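Local coordinates for protein type II restriction enzyme MUNI (Mycoplasma, PDB 1D02) that recognises the double-stranded DNA sequence 5'-CAATTG-3' as a homodimer and cleaves each strand after the cytosine, at residues G8-Q13 and K196-L201; A16-S21 and Y28-A33; K50-Q55 and P128-A133; K161-I166 and Y177-P182. The protein carries 1 engineered substitution. All coordinates share one frame; numbering follows the deposited sequence.

Interaction 1: residues G8-Q13 and K196-L201; sequences GRLNWQ and KLKKYL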
# COMPACT_ATOMS: atom_id res chain seq x y z
N GLY D 8 27.84 4.51 -18.31
CA GLY D 8 26.85 4.96 -17.34
C GLY D 8 27.45 5.58 -16.09
O GLY D 8 26.75 5.74 -15.09
N ARG D 9 28.74 5.93 -16.11
CA ARG D 9 29.38 6.48 -14.91
C ARG D 9 28.75 7.80 -14.43
O ARG D 9 28.58 8.74 -15.20
CB ARG D 9 30.88 6.67 -15.14
CG ARG D 9 31.60 7.07 -13.85
CD ARG D 9 33.10 7.04 -13.95
NE ARG D 9 33.59 5.76 -14.45
CZ ARG D 9 34.87 5.55 -14.77
NH1 ARG D 9 35.75 6.53 -14.62
NH2 ARG D 9 35.26 4.38 -15.28
N LEU D 10 28.45 7.86 -13.14
CA LEU D 10 27.83 9.04 -12.57
C LEU D 10 28.89 10.11 -12.26
O LEU D 10 30.09 9.82 -12.23
CB LEU D 10 27.05 8.62 -11.32
CG LEU D 10 25.91 7.63 -11.58
CD1 LEU D 10 25.08 7.42 -10.29
CD2 LEU D 10 24.99 8.21 -12.64
N ASN D 11 28.45 11.35 -12.04
CA ASN D 11 29.37 12.46 -11.77
C ASN D 11 29.62 12.61 -10.29
O ASN D 11 29.11 13.54 -9.65
CB ASN D 11 28.78 13.74 -12.34
CG ASN D 11 29.80 14.87 -12.43
OD1 ASN D 11 30.82 14.86 -11.74
ND2 ASN D 11 29.50 15.87 -13.25
N TRP D 12 30.43 11.71 -9.75
CA TRP D 12 30.73 11.70 -8.35
C TRP D 12 31.46 12.97 -7.91
O TRP D 12 31.32 13.39 -6.76
CB TRP D 12 31.54 10.44 -8.01
CG TRP D 12 30.74 9.18 -8.28
CD1 TRP D 12 30.83 8.36 -9.38
CD2 TRP D 12 29.70 8.62 -7.45
NE1 TRP D 12 29.92 7.33 -9.29
CE2 TRP D 12 29.21 7.46 -8.12
CE3 TRP D 12 29.13 8.98 -6.22
CZ2 TRP D 12 28.19 6.66 -7.59
CZ3 TRP D 12 28.11 8.19 -5.69
CH2 TRP D 12 27.65 7.04 -6.37
N GLN D 13 32.25 13.57 -8.80
CA GLN D 13 32.96 14.79 -8.43
C GLN D 13 32.00 15.95 -8.18
O GLN D 13 32.22 16.76 -7.27
CB GLN D 13 33.97 15.19 -9.52
CG GLN D 13 35.08 14.15 -9.73
CD GLN D 13 34.82 13.28 -10.96
OE1 GLN D 13 33.67 12.90 -11.24
NE2 GLN D 13 35.90 12.94 -11.70
N LYS D 196 22.29 -0.89 -7.35
CA LYS D 196 21.13 -1.77 -7.39
C LYS D 196 19.99 -1.50 -8.36
O LYS D 196 19.24 -2.43 -8.69
CB LYS D 196 20.54 -1.84 -5.98
CG LYS D 196 21.57 -2.31 -4.96
CD LYS D 196 21.09 -2.12 -3.54
CE LYS D 196 22.05 -2.82 -2.60
NZ LYS D 196 21.84 -2.38 -1.19
N LEU D 197 19.87 -0.27 -8.85
CA LEU D 197 18.76 0.08 -9.72
C LEU D 197 19.10 0.62 -11.11
O LEU D 197 18.34 0.42 -12.05
CB LEU D 197 17.89 1.11 -8.99
CG LEU D 197 17.41 0.71 -7.58
CD1 LEU D 197 16.75 1.94 -6.89
CD2 LEU D 197 16.42 -0.44 -7.68
N LYS D 198 20.23 1.31 -11.22
CA LYS D 198 20.63 1.93 -12.48
C LYS D 198 20.64 0.98 -13.68
O LYS D 198 20.21 1.36 -14.77
CB LYS D 198 22.01 2.58 -12.32
CG LYS D 198 22.39 3.55 -13.46
CD LYS D 198 23.77 4.20 -13.24
CE LYS D 198 24.89 3.27 -13.71
NZ LYS D 198 26.24 3.78 -13.35
N LYS D 199 21.11 -0.24 -13.45
CA LYS D 199 21.19 -1.23 -14.51
C LYS D 199 19.82 -1.55 -15.11
O LYS D 199 19.74 -2.03 -16.24
CB LYS D 199 21.83 -2.52 -13.99
CG LYS D 199 21.02 -3.25 -12.92
CD LYS D 199 21.83 -4.43 -12.37
CE LYS D 199 21.06 -5.18 -11.28
NZ LYS D 199 21.86 -6.33 -10.71
N TYR D 200 18.75 -1.30 -14.37
CA TYR D 200 17.42 -1.58 -14.89
C TYR D 200 16.94 -0.51 -15.86
O TYR D 200 15.90 -0.67 -16.50
CB TYR D 200 16.42 -1.81 -13.75
CG TYR D 200 16.68 -3.12 -13.07
CD1 TYR D 200 17.23 -3.16 -11.79
CD2 TYR D 200 16.47 -4.33 -13.74
CE1 TYR D 200 17.56 -4.37 -11.18
CE2 TYR D 200 16.79 -5.56 -13.14
CZ TYR D 200 17.34 -5.56 -11.87
OH TYR D 200 17.66 -6.74 -11.26
N LEU D 201 17.72 0.57 -15.98
CA LEU D 201 17.37 1.61 -16.93
C LEU D 201 18.19 1.42 -18.24
O LEU D 201 18.06 2.20 -19.19
CB LEU D 201 17.61 2.99 -16.32
CG LEU D 201 16.74 3.30 -15.08
CD1 LEU D 201 17.06 4.68 -14.56
CD2 LEU D 201 15.26 3.21 -15.43
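The side chain of K198 lies against the backbone of G8, with CE 3.4 Å from G8 O and the ammonium group beyond it bonded to the same oxygen. This hydrogen bond, K198 NZ to G8 O, measures 2.7 Å. NZ comes down on the carbonyl from above its plane, 56° out of it. The lysine runs straight through CD and then bends at chi3 (83°), which turns the amine onto the oxygen. Glycine suits the place, since without a side chain it leaves room for the lysine methylenes beside its backbone. Lower on the lysine, K198 CD meets L10 CD2 at 4.2 Å, an apolar touch that makes use of the greasy part of a charged residue. The contact joins the two ends of the chain: residues 8-11 lead into helix 12-21, while K198 lies in the C-terminal region, at the end of the chain that helix 186-197 leads into. N11 is the N-cap of the first helix, its OD1 accepting from the backbone N of A14, and its ND2 reaches the carbonyl of E36. L10 CB rests 3.6 Å above one face of the W12 ring, near its rim, and both L10 and W12 also pack on V190 and N194 of helix 186-197.

Interaction 2: residues A16-S21 and Y28-A33; sequences AGLKAS and YNVFNA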
# COMPACT_ATOMS: atom_id res chain seq x y z
N ALA D 16 30.54 15.40 -4.80
CA ALA D 16 31.52 15.73 -3.75
C ALA D 16 31.59 17.26 -3.60
O ALA D 16 31.75 17.77 -2.49
CB ALA D 16 32.89 15.13 -4.09
N GLY D 17 31.47 17.98 -4.71
CA GLY D 17 31.49 19.44 -4.63
C GLY D 17 30.31 19.96 -3.81
O GLY D 17 30.45 20.88 -3.01
N LEU D 18 29.13 19.39 -4.04
CA LEU D 18 27.93 19.79 -3.30
C LEU D 18 28.16 19.52 -1.82
O LEU D 18 27.89 20.37 -0.96
CB LEU D 18 26.70 19.00 -3.80
CG LEU D 18 25.40 19.19 -3.02
CD1 LEU D 18 24.92 20.63 -3.08
CD2 LEU D 18 24.33 18.27 -3.60
N LYS D 19 28.69 18.34 -1.50
CA LYS D 19 28.95 18.01 -0.10
C LYS D 19 29.93 19.02 0.49
O LYS D 19 29.72 19.57 1.58
CB LYS D 19 29.52 16.59 0.02
CG LYS D 19 29.84 16.18 1.45
CD LYS D 19 30.49 14.79 1.52
CE LYS D 19 30.72 14.35 2.96
NZ LYS D 19 31.46 13.06 3.02
N ALA D 20 31.00 19.31 -0.24
CA ALA D 20 32.01 20.24 0.27
C ALA D 20 31.54 21.67 0.47
O ALA D 20 32.15 22.42 1.24
CB ALA D 20 33.23 20.24 -0.67
N SER D 21 30.47 22.05 -0.23
CA SER D 21 29.91 23.40 -0.16
C SER D 21 29.21 23.68 1.17
O SER D 21 28.96 24.84 1.50
CB SER D 21 28.90 23.61 -1.28
OG SER D 21 27.67 22.95 -0.97
N TYR D 28 16.83 15.81 -4.25
CA TYR D 28 16.91 16.55 -5.50
C TYR D 28 18.26 17.18 -5.80
O TYR D 28 18.80 16.97 -6.91
CB TYR D 28 15.81 17.61 -5.54
CG TYR D 28 14.46 17.00 -5.27
CD1 TYR D 28 13.89 17.01 -3.98
CD2 TYR D 28 13.76 16.38 -6.29
CE1 TYR D 28 12.64 16.39 -3.75
CE2 TYR D 28 12.54 15.78 -6.07
CZ TYR D 28 11.98 15.78 -4.81
OH TYR D 28 10.78 15.14 -4.65
N ASN D 29 18.84 17.94 -4.87
CA ASN D 29 20.13 18.53 -5.26
C ASN D 29 21.24 17.48 -5.36
O ASN D 29 22.15 17.62 -6.17
CB ASN D 29 20.51 19.76 -4.38
CG ASN D 29 20.68 19.46 -2.90
OD1 ASN D 29 20.61 18.33 -2.44
ND2 ASN D 29 20.93 20.52 -2.13
N VAL D 30 21.12 16.40 -4.60
CA VAL D 30 22.09 15.31 -4.65
C VAL D 30 22.04 14.62 -6.03
O VAL D 30 23.07 14.46 -6.70
CB VAL D 30 21.79 14.28 -3.52
CG1 VAL D 30 22.44 12.91 -3.81
CG2 VAL D 30 22.29 14.83 -2.17
N PHE D 31 20.85 14.23 -6.48
CA PHE D 31 20.81 13.57 -7.78
C PHE D 31 21.08 14.53 -8.93
O PHE D 31 21.68 14.13 -9.93
CB PHE D 31 19.48 12.82 -7.98
CG PHE D 31 19.50 11.42 -7.43
CD1 PHE D 31 18.76 11.08 -6.30
CD2 PHE D 31 20.31 10.44 -8.02
CE1 PHE D 31 18.82 9.80 -5.78
CE2 PHE D 31 20.38 9.15 -7.49
CZ PHE D 31 19.63 8.83 -6.37
N ASN D 32 20.63 15.78 -8.82
CA ASN D 32 20.90 16.75 -9.88
C ASN D 32 22.41 16.92 -10.02
O ASN D 32 22.94 17.00 -11.13
CB ASN D 32 20.26 18.11 -9.58
CG ASN D 32 18.77 18.12 -9.86
OD1 ASN D 32 18.00 18.87 -9.24
ND2 ASN D 32 18.35 17.31 -10.82
N ALA D 33 23.12 16.96 -8.90
CA ALA D 33 24.57 17.12 -8.99
C ALA D 33 25.23 15.90 -9.61
O ALA D 33 26.05 16.01 -10.53
CB ALA D 33 25.18 17.38 -7.60
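The carboxamide of N29 offers one flat face to L18. Both leucine methyls lie over it, CD2 3.9 Å from N29 CG and CD1 4.1 Å from N29 ND2, and the two side chains cross at about a right angle. At the rim of the amide the polar atoms have other partners: OD1 accepts from the backbone N of N26 and ND2 donates to the carbonyl of E24. These bonds fix the rotation of the group and leave its face to the leucine. L18 has CG anti to its own N (chi1 173°), which carries the branch across to the facing helix. The contact joins the two arms of a helical hairpin, helices 12-21 and 27-34, linked by a short connection; the axes of the two segments approach to 9.8 Å with their directions 140° apart. CD2 of L18 is the busier branch, lying 3.4 Å from N29 O and 4.2 Å from both V30 CG2 and A33 CB. Small A33 lets the helices come near at the L18 level, and V30 adds one methyl, CG2, at the side. Within the helix that carries L18, S21 OG donates to L18 O at 2.6 Å, an oxygen that also accepts from S21 N.

Interaction 3: residues K50-Q55 and P128-A133; sequences KNLYAQ and PGLLKA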
# COMPACT_ATOMS: atom_id res chain seq x y z
N LYS D 50 -0.13 11.32 -14.92
CA LYS D 50 -1.19 12.28 -14.68
C LYS D 50 -2.58 11.80 -15.14
O LYS D 50 -3.59 12.24 -14.60
CB LYS D 50 -0.84 13.59 -15.42
CG LYS D 50 -1.79 14.78 -15.23
CD LYS D 50 -1.62 15.79 -16.40
CE LYS D 50 -1.03 17.14 -15.98
NZ LYS D 50 -1.89 17.92 -15.03
N ASN D 51 -2.62 10.91 -16.13
CA ASN D 51 -3.91 10.49 -16.71
C ASN D 51 -4.10 8.99 -16.56
O ASN D 51 -3.68 8.22 -17.43
CB ASN D 51 -3.92 10.91 -18.20
CG ASN D 51 -5.26 10.67 -18.87
OD1 ASN D 51 -6.21 10.23 -18.25
ND2 ASN D 51 -5.34 10.98 -20.16
N LEU D 52 -4.75 8.58 -15.47
CA LEU D 52 -4.94 7.16 -15.21
C LEU D 52 -6.34 6.62 -14.95
O LEU D 52 -6.69 5.51 -15.41
CB LEU D 52 -4.14 6.74 -13.97
CG LEU D 52 -2.63 6.84 -13.89
CD1 LEU D 52 -2.20 6.32 -12.50
CD2 LEU D 52 -2.00 6.03 -15.01
N TYR D 53 -7.13 7.39 -14.20
CA TYR D 53 -8.40 6.90 -13.72
C TYR D 53 -9.73 7.26 -14.30
O TYR D 53 -10.67 6.48 -14.16
CB TYR D 53 -8.51 7.21 -12.22
CG TYR D 53 -7.30 6.89 -11.38
CD1 TYR D 53 -6.80 7.82 -10.46
CD2 TYR D 53 -6.72 5.63 -11.42
CE1 TYR D 53 -5.74 7.49 -9.60
CE2 TYR D 53 -5.67 5.29 -10.58
CZ TYR D 53 -5.19 6.22 -9.67
OH TYR D 53 -4.19 5.88 -8.79
N ALA D 54 -9.84 8.43 -14.91
CA ALA D 54 -11.15 8.86 -15.36
C ALA D 54 -11.89 7.97 -16.36
O ALA D 54 -13.12 7.96 -16.37
CB ALA D 54 -11.10 10.31 -15.87
N GLN D 55 -11.15 7.23 -17.20
CA GLN D 55 -11.81 6.37 -18.19
C GLN D 55 -11.95 4.94 -17.71
O GLN D 55 -12.27 4.04 -18.49
CB GLN D 55 -11.06 6.41 -19.53
CG GLN D 55 -10.95 7.80 -20.12
CD GLN D 55 -10.29 7.85 -21.50
OE1 GLN D 55 -10.98 7.79 -22.54
NE2 GLN D 55 -8.99 7.94 -21.52
N PRO D 128 -1.73 -4.21 -8.10
CA PRO D 128 -1.49 -4.70 -9.46
C PRO D 128 -1.72 -3.64 -10.52
O PRO D 128 -1.02 -3.60 -11.54
CB PRO D 128 -2.42 -5.92 -9.57
CG PRO D 128 -3.49 -5.66 -8.47
CD PRO D 128 -2.65 -5.08 -7.36
N GLY D 129 -2.69 -2.76 -10.28
CA GLY D 129 -2.98 -1.71 -11.22
C GLY D 129 -1.86 -0.72 -11.41
O GLY D 129 -1.53 -0.38 -12.56
N LEU D 130 -1.27 -0.22 -10.33
CA LEU D 130 -0.19 0.75 -10.47
C LEU D 130 1.09 0.07 -10.94
O LEU D 130 1.87 0.68 -11.66
CB LEU D 130 0.04 1.53 -9.17
CG LEU D 130 -1.12 2.53 -8.90
CD1 LEU D 130 -0.90 3.24 -7.57
CD2 LEU D 130 -1.18 3.58 -10.02
N LEU D 131 1.30 -1.19 -10.54
CA LEU D 131 2.49 -1.90 -11.01
C LEU D 131 2.45 -1.99 -12.54
O LEU D 131 3.46 -1.73 -13.21
CB LEU D 131 2.55 -3.32 -10.42
CG LEU D 131 3.01 -3.44 -8.97
CD1 LEU D 131 2.80 -4.86 -8.45
CD2 LEU D 131 4.51 -3.06 -8.89
N LYS D 132 1.30 -2.35 -13.09
CA LYS D 132 1.17 -2.45 -14.55
C LYS D 132 1.38 -1.10 -15.22
O LYS D 132 2.08 -1.00 -16.24
CB LYS D 132 -0.20 -3.00 -14.96
CG LYS D 132 -0.32 -4.51 -14.80
CD LYS D 132 -1.73 -5.00 -15.16
CE LYS D 132 -1.84 -6.52 -14.98
NZ LYS D 132 -3.18 -6.99 -15.45
N ALA D 133 0.78 -0.04 -14.66
CA ALA D 133 0.96 1.28 -15.24
C ALA D 133 2.44 1.73 -15.21
O ALA D 133 2.97 2.27 -16.20
CB ALA D 133 0.09 2.30 -14.49
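L52 and L130 adopt almost the same rotamer, each with CG anti to the carbonyl carbon (chi1 -61° and -71°) and an extended second torsion, and from their separate backbones these torsions send a methyl of each to the other. L52 CD1 meets L130 CD2 at 3.8 Å, with the side chains crossing at about a right angle. The second branch of L52 reaches the helix one turn further on, where CD2 lies 4.3 Å from A133 CB; alanine is small enough there to accept a leucine methyl without pushing the loop away. Y53 approaches the same methyl of L130 with its hydroxyl, OH to CD2 4.0 Å, while L52 CB covers part of one face of its ring. L130 CD2 is therefore shared by an aliphatic and a phenolic group. The loop that follows strand 40-44 is laid in this way on the beginning of helix 128-138; it has no regular secondary structure, and backbone bonds of L52 and Y53 with W78 help to hold it. The contact lies at the dimer interface, its nearest atom about 4 Å from the DNA. Y53 OH is hydrogen-bonded to the indole NE1 of W169 of the second subunit, and F168 of that subunit meets the Y53 ring edge-to-face. Across the two segments the attraction is thus dispersive, so leucine and alanine methyls, which need no exact alignment, suit the seat, whereas the one polar atom that touches L130 is satisfied by the partner subunit, which probably ties the position of the loop to the dimer.

Interaction 4: residues K161-I166 and Y177-P182; sequences KRVREI and YFMWRP. With nucleotides of chain B.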
# COMPACT_ATOMS: atom_id res chain seq x y z
N LYS D 161 11.22 -1.09 15.18
CA LYS D 161 10.03 -1.78 14.71
C LYS D 161 9.75 -1.42 13.23
O LYS D 161 9.52 -2.31 12.40
CB LYS D 161 8.82 -1.40 15.59
CG LYS D 161 7.52 -2.01 15.10
CD LYS D 161 6.29 -1.39 15.78
CE LYS D 161 6.29 -1.68 17.26
NZ LYS D 161 4.94 -1.40 17.83
N ARG D 162 9.79 -0.13 12.90
CA ARG D 162 9.54 0.29 11.52
C ARG D 162 10.54 -0.27 10.52
O ARG D 162 10.16 -0.63 9.42
CB ARG D 162 9.53 1.82 11.43
CG ARG D 162 8.39 2.46 12.23
CD ARG D 162 7.07 2.56 11.44
NE ARG D 162 5.98 2.69 12.39
CZ ARG D 162 5.25 1.68 12.82
NH1 ARG D 162 5.45 0.45 12.33
NH2 ARG D 162 4.43 1.84 13.84
N VAL D 163 11.82 -0.32 10.89
CA VAL D 163 12.81 -0.85 9.93
C VAL D 163 12.53 -2.32 9.65
O VAL D 163 12.60 -2.77 8.52
CB VAL D 163 14.23 -0.61 10.46
CG1 VAL D 163 15.27 -1.36 9.64
CG2 VAL D 163 14.52 0.91 10.39
N ARG D 164 12.18 -3.06 10.70
CA ARG D 164 11.87 -4.47 10.54
C ARG D 164 10.55 -4.67 9.78
O ARG D 164 10.42 -5.60 8.98
CB ARG D 164 11.83 -5.12 11.92
CG ARG D 164 13.24 -5.19 12.56
CD ARG D 164 13.24 -6.03 13.85
NE ARG D 164 14.60 -6.29 14.35
CZ ARG D 164 15.35 -5.40 15.00
NH1 ARG D 164 14.88 -4.19 15.27
NH2 ARG D 164 16.59 -5.74 15.39
N GLU D 165 9.59 -3.80 10.05
CA GLU D 165 8.28 -3.86 9.37
C GLU D 165 8.45 -3.69 7.85
O GLU D 165 7.98 -4.50 7.05
CB GLU D 165 7.38 -2.74 9.91
CG GLU D 165 6.12 -2.46 9.06
CD GLU D 165 5.45 -1.17 9.50
OE1 GLU D 165 6.15 -0.14 9.64
OE2 GLU D 165 4.21 -1.19 9.70
N ILE D 166 9.14 -2.62 7.47
CA ILE D 166 9.32 -2.34 6.04
C ILE D 166 10.17 -3.44 5.40
O ILE D 166 9.89 -3.85 4.27
CB ILE D 166 9.95 -0.93 5.84
CG1 ILE D 166 8.92 0.16 6.23
CG2 ILE D 166 10.34 -0.72 4.37
CD1 ILE D 166 9.56 1.47 6.70
N TYR D 177 13.54 -0.16 -1.85
CA TYR D 177 13.39 0.94 -0.90
C TYR D 177 14.79 1.27 -0.39
O TYR D 177 15.71 0.46 -0.52
CB TYR D 177 12.48 0.60 0.28
CG TYR D 177 13.08 -0.36 1.27
CD1 TYR D 177 13.82 0.11 2.36
CD2 TYR D 177 12.92 -1.73 1.12
CE1 TYR D 177 14.38 -0.78 3.28
CE2 TYR D 177 13.46 -2.62 2.02
CZ TYR D 177 14.19 -2.15 3.09
OH TYR D 177 14.71 -3.06 3.98
N PHE D 178 14.96 2.47 0.16
CA PHE D 178 16.25 2.84 0.76
C PHE D 178 15.96 3.70 1.97
O PHE D 178 15.11 4.60 1.91
CB PHE D 178 17.13 3.62 -0.23
CG PHE D 178 18.40 4.14 0.39
CD1 PHE D 178 19.47 3.29 0.67
CD2 PHE D 178 18.52 5.49 0.70
CE1 PHE D 178 20.66 3.78 1.24
CE2 PHE D 178 19.70 6.00 1.27
CZ PHE D 178 20.76 5.14 1.54
N MET D 179 16.67 3.43 3.06
CA MET D 179 16.53 4.18 4.32
C MET D 179 17.64 5.23 4.34
O MET D 179 18.80 4.88 4.56
CB MET D 179 16.72 3.24 5.52
CG MET D 179 15.74 2.10 5.59
SD MET D 179 14.18 2.67 6.25
CE MET D 179 13.22 1.17 6.27
N TRP D 180 17.29 6.50 4.10
CA TRP D 180 18.29 7.55 4.10
C TRP D 180 18.25 8.15 5.50
O TRP D 180 17.40 8.98 5.81
CB TRP D 180 17.96 8.60 3.03
CG TRP D 180 19.13 9.50 2.68
CD1 TRP D 180 20.45 9.29 2.99
CD2 TRP D 180 19.07 10.75 1.98
NE1 TRP D 180 21.21 10.33 2.53
CE2 TRP D 180 20.40 11.24 1.90
CE3 TRP D 180 18.04 11.49 1.40
CZ2 TRP D 180 20.71 12.45 1.28
CZ3 TRP D 180 18.35 12.70 0.77
CH2 TRP D 180 19.67 13.17 0.72
N ARG D 181 19.20 7.71 6.33
CA ARG D 181 19.23 8.11 7.73
C ARG D 181 19.71 9.52 8.02
O ARG D 181 20.43 10.12 7.22
CB ARG D 181 20.03 7.06 8.52
CG ARG D 181 19.39 5.66 8.41
CD ARG D 181 20.01 4.53 9.27
NE ARG D 181 19.05 3.42 9.25
CZ ARG D 181 19.08 2.38 8.42
NH1 ARG D 181 20.05 2.26 7.52
NH2 ARG D 181 18.08 1.52 8.41
N PRO D 182 19.31 10.07 9.17
CA PRO D 182 19.70 11.42 9.59
C PRO D 182 21.23 11.46 9.58
O PRO D 182 21.90 10.49 9.97
CB PRO D 182 19.15 11.50 11.02
CG PRO D 182 17.91 10.67 10.95
CD PRO D 182 18.37 9.46 10.14
P DC B 2 2.22 -4.32 17.61
OP1 DC B 2 2.12 -5.70 17.08
OP2 DC B 2 3.51 -3.58 17.49
O5' DC B 2 1.09 -3.47 16.92
C5' DC B 2 -0.25 -3.88 17.08
C4' DC B 2 -1.18 -2.89 16.45
O4' DC B 2 -1.29 -1.74 17.32
C3' DC B 2 -0.80 -2.36 15.06
O3' DC B 2 -1.85 -2.80 14.19
C2' DC B 2 -0.72 -0.85 15.25
C1' DC B 2 -1.53 -0.62 16.53
N1 DC B 2 -1.21 0.56 17.35
C2 DC B 2 -2.26 1.42 17.70
O2 DC B 2 -3.41 1.14 17.32
N3 DC B 2 -1.99 2.51 18.46
C4 DC B 2 -0.75 2.73 18.89
N4 DC B 2 -0.52 3.78 19.65
C5 DC B 2 0.33 1.86 18.54
C6 DC B 2 0.06 0.80 17.77
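Helix 160-170 is the connection of a beta-alpha-beta crossover between parallel strands 148-153 and 177-180, and packs on the second, an outermost strand of the sheet within this chain. The segments run nearly antiparallel, 165° between their directions, with axes 11.0 Å apart at closest. I166 CG2 stands over the centre of the Y177 ring, 4.0 Å from the centroid and 5° off the normal, a CH-pi contact. The other arm of the isoleucine, CD1, meets M179 CE at 3.7 Å. That terminal methyl also lies against CB and CG2 of I166 and 4.2 Å from V163 CA: the thioether chain bends at chi2 (-80°), bringing CE up to the helix, a place that suits the flexible methionine. V163 CG2 touches the edge of the R181 guanidinium near its plane, at NH2, while M179 CB lies over one of its faces; R181 NE is bonded to the carbonyl of T157. On another side of the helix, R162 NH1 forms a 2.8 Å salt bridge with E165 OE1, which is met from above the carboxylate plane and also bonded by H119 NE2. K161, bent at chi3, reaches the DNA, where NZ gives a 2.6 Å hydrogen bond to OP2 of DC2 of chain B, and makes a cation-pi contact with W78 of the second subunit. The helix thus divides its chemistry: the side facing the strand is mostly apolar, with the Y177 face and R181 edge among its partners, while the positive charge of K161 should help to hold the DNA.

How the interactions relate
Along the chain, interaction 1 spans everything else, its segments lying near the two termini; interactions 2, 3 and 4 follow in series between them. Interactions 1 and 2 share helix 12-21, have centres 15 Å apart, and touch where N11 CB packs near A33 O. Interaction 2 also meets interaction 4, helix 27-34 touching strand 177-180, an outermost strand of the sheet within this chain, through V30 and W180; helix 186-197 follows that strand and leads into interaction 1. Interaction 3 lies apart, its centre 34 Å from interaction 2 and 27 Å from interaction 4. In the dimer, however, Y53 packs on E165 of the second subunit, so interaction 3 of one subunit meets interaction 4 of the other.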